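PDB 5C94: Non-structural protein 9 from Avian infectious bronchitis virus, which forms a homodimer and binds RNA, probably as a subunit of the coronavirus replication machinery. Local coordinates for residues C76-K81 / M104-I109. Residues are numbered along the deposited sequence; the frame is centred on the assembly and turned at random. Where two conformers were deposited one is given.
Sequences CKFGMK and MVLGAI
With chi1 near -60° in both, F78 and M80 set CG opposite their own carbonyl carbons and send ring and thioether from strand 76-82 toward helix 99-109. I109 answers with CG1 lodged between its backbone N and carbonyl carbon (chi1 66°), and the extended branch beyond CG1 carries CD1 into contact with both. I109 CD1 lies 4.0 Å from M80 CE, the end of a straight chain that meets the isoleucine at a slant, and 4.2 Å from F78 CE2. One turn earlier on the helix, L106 directs CD2 to F78 CZ at 3.9 Å. Both aliphatic chains run roughly perpendicular to the phenylalanine side chain, and their methyls reach its ring obliquely. The axes of 76-81 and 104-109 come no closer than 12.1 Å and run 43° from parallel, so side chains alone pack the C-terminal helix against the nsp9 sheet. V89 of strand 85-93 and V112 also touch M80, while Y35 packs on I109 and F93 on L106. M10 of the second subunit touches F78, and M104 of that subunit touches L106, so F78 and L106 belong to the dimer interface as well. Four buried apolar side chains meeting through methyls and ring carbons imply cohesion by dispersion and exclusion of water, without directional bonds.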
ATOM      1  N   CYS A  76      -3.439   5.642  13.774  1.00 28.49           N
ATOM      2  CA  CYS A  76      -2.043   5.201  13.905  1.00 25.93           C
ATOM      3  C   CYS A  76      -1.221   6.452  14.123  1.00 26.10           C
ATOM      4  O   CYS A  76      -1.611   7.510  13.623  1.00 28.81           O
ATOM      5  CB  CYS A  76      -1.500   4.580  12.621  1.00 27.30           C
ATOM      6  SG  CYS A  76      -2.541   3.516  11.695  1.00 44.70           S
ATOM      7  N   LYS A  77      -0.051   6.369  14.750  1.00 20.77           N
ATOM      8  CA  LYS A  77       0.809   7.537  14.685  1.00 29.83           C
ATOM      9  C   LYS A  77       2.148   7.242  14.028  1.00 21.06           C
ATOM     10  O   LYS A  77       2.647   6.140  14.090  1.00 27.27           O
ATOM     11  CB  LYS A  77       0.996   8.148  16.074  1.00 32.61           C
ATOM     12  CG  LYS A  77       1.104   7.192  17.187  1.00 29.41           C
ATOM     13  CD  LYS A  77       1.399   7.947  18.474  1.00 33.93           C
ATOM     14  CE  LYS A  77       1.624   6.985  19.632  1.00 44.35           C
ATOM     15  NZ  LYS A  77       0.450   6.075  19.834  1.00 47.36           N
ATOM     16  N   PHE A  78       2.706   8.252  13.377  1.00 17.49           N
ATOM     17  CA  PHE A  78       3.987   8.122  12.694  1.00 24.53           C
ATOM     18  C   PHE A  78       4.836   9.367  12.907  1.00 28.51           C
ATOM     19  O   PHE A  78       4.302  10.454  13.126  1.00 28.15           O
ATOM     20  CB  PHE A  78       3.799   7.921  11.184  1.00 21.35           C
ATOM     21  CG  PHE A  78       3.042   6.679  10.808  1.00 26.52           C
ATOM     22  CD1 PHE A  78       3.663   5.435  10.825  1.00 38.10           C
ATOM     23  CD2 PHE A  78       1.729   6.760  10.378  1.00 29.46           C
ATOM     24  CE1 PHE A  78       2.981   4.282  10.444  1.00 31.31           C
ATOM     25  CE2 PHE A  78       1.037   5.619  10.000  1.00 33.87           C
ATOM     26  CZ  PHE A  78       1.666   4.378  10.032  1.00 31.05           C
ATOM     27  N   GLY A  79       6.155   9.214  12.824  1.00 27.67           N
ATOM     28  CA  GLY A  79       7.013  10.365  12.616  1.00 30.00           C
ATOM     29  C   GLY A  79       7.262  10.494  11.117  1.00 24.50           C
ATOM     30  O   GLY A  79       7.805   9.579  10.499  1.00 20.44           O
ATOM     31  N   MET A  80       6.868  11.613  10.519  1.00 18.19           N
ATOM     32  CA  MET A  80       7.030  11.775   9.074  1.00 27.82           C
ATOM     33  C   MET A  80       7.982  12.902   8.705  1.00 41.60           C
ATOM     34  O   MET A  80       7.993  13.953   9.351  1.00 44.12           O
ATOM     35  CB  MET A  80       5.682  12.030   8.414  1.00 29.87           C
ATOM     36  CG  MET A  80       4.693  10.929   8.671  1.00 40.83           C
ATOM     37  SD  MET A  80       3.289  11.043   7.571  1.00 43.47           S
ATOM     38  CE  MET A  80       2.248   9.791   8.318  1.00 53.90           C
ATOM     39  N   LYS A  81       8.776  12.661   7.660  1.00 43.36           N
ATOM     40  CA  LYS A  81       9.621  13.682   7.044  1.00 45.81           C
ATOM     41  C   LYS A  81       8.780  14.789   6.442  1.00 47.71           C
ATOM     42  O   LYS A  81       7.970  14.541   5.551  1.00 54.19           O
ATOM     43  CB  LYS A  81      10.499  13.091   5.935  1.00 49.54           C
ATOM     44  CG  LYS A  81      11.743  12.357   6.380  1.00 57.33           C
ATOM     45  CD  LYS A  81      12.820  12.463   5.295  1.00 63.51           C
ATOM     46  CE  LYS A  81      13.447  11.110   4.947  1.00 64.02           C
ATOM     47  NZ  LYS A  81      14.216  11.151   3.659  1.00 56.73           N
ATOM     48  N   MET A 104      -2.371   0.474   0.540  0.52 15.97           N
ATOM     49  CA  MET A 104      -1.910   1.401  -0.477  0.52 17.71           C
ATOM     50  C   MET A 104      -1.493   2.741   0.113  0.52 18.42           C
ATOM     51  O   MET A 104      -0.475   3.300  -0.283  0.52 17.65           O
ATOM     52  CB  MET A 104      -2.982   1.600  -1.531  0.52 20.92           C
ATOM     53  CG  MET A 104      -3.098   0.419  -2.454  0.52 25.16           C
ATOM     54  SD  MET A 104      -4.027   0.874  -3.908  0.52 31.32           S
ATOM     55  CE  MET A 104      -3.332   2.486  -4.248  0.52 26.99           C
ATOM     56  N   VAL A 105      -2.273   3.243   1.066  1.00 18.78           N
ATOM     57  CA  VAL A 105      -1.904   4.452   1.788  1.00 14.70           C
ATOM     58  C   VAL A 105      -0.597   4.241   2.555  1.00 20.61           C
ATOM     59  O   VAL A 105       0.289   5.099   2.524  1.00 18.67           O
ATOM     60  CB  VAL A 105      -2.997   4.890   2.786  1.00 18.80           C
ATOM     61  CG1 VAL A 105      -2.520   6.101   3.599  1.00 20.29           C
ATOM     62  CG2 VAL A 105      -4.290   5.221   2.066  1.00 12.10           C
ATOM     63  N   LEU A 106      -0.477   3.107   3.244  1.00 20.40           N
ATOM     64  CA  LEU A 106       0.724   2.844   4.038  1.00 23.88           C
ATOM     65  C   LEU A 106       1.936   2.757   3.124  1.00 26.58           C
ATOM     66  O   LEU A 106       3.011   3.268   3.450  1.00 26.50           O
ATOM     67  CB  LEU A 106       0.589   1.555   4.860  1.00 15.24           C
ATOM     68  CG  LEU A 106      -0.432   1.569   6.001  1.00 22.02           C
ATOM     69  CD1 LEU A 106      -0.516   0.197   6.657  1.00 18.87           C
ATOM     70  CD2 LEU A 106      -0.104   2.640   7.037  1.00 11.33           C
ATOM     71  N   GLY A 107       1.753   2.101   1.983  1.00 22.15           N
ATOM     72  CA  GLY A 107       2.809   1.981   1.004  1.00 16.27           C
ATOM     73  C   GLY A 107       3.228   3.346   0.485  1.00 22.98           C
ATOM     74  O   GLY A 107       4.418   3.600   0.320  1.00 26.82           O
ATOM     75  N   ALA A 108       2.256   4.225   0.239  1.00 15.47           N
ATOM     76  CA  ALA A 108       2.539   5.525  -0.375  1.00 17.69           C
ATOM     77  C   ALA A 108       3.342   6.425   0.554  1.00 23.19           C
ATOM     78  O   ALA A 108       4.116   7.262   0.093  1.00 31.14           O
ATOM     79  CB  ALA A 108       1.253   6.227  -0.782  1.00 10.90           C
ATOM     80  N   ILE A 109       3.178   6.249   1.859  1.00 20.72           N
ATOM     81  CA  ILE A 109       3.848   7.131   2.822  1.00 20.31           C
ATOM     82  C   ILE A 109       5.102   6.498   3.415  1.00 22.17           C
ATOM     83  O   ILE A 109       5.832   7.148   4.158  1.00 28.98           O
ATOM     84  CB  ILE A 109       2.902   7.537   3.978  1.00 22.09           C
ATOM     85  CG1 ILE A 109       2.542   6.307   4.823  1.00 20.93           C
ATOM     86  CG2 ILE A 109       1.644   8.232   3.431  1.00 11.70           C
ATOM     87  CD1 ILE A 109       1.650   6.606   5.989  1.00 20.34           C
TER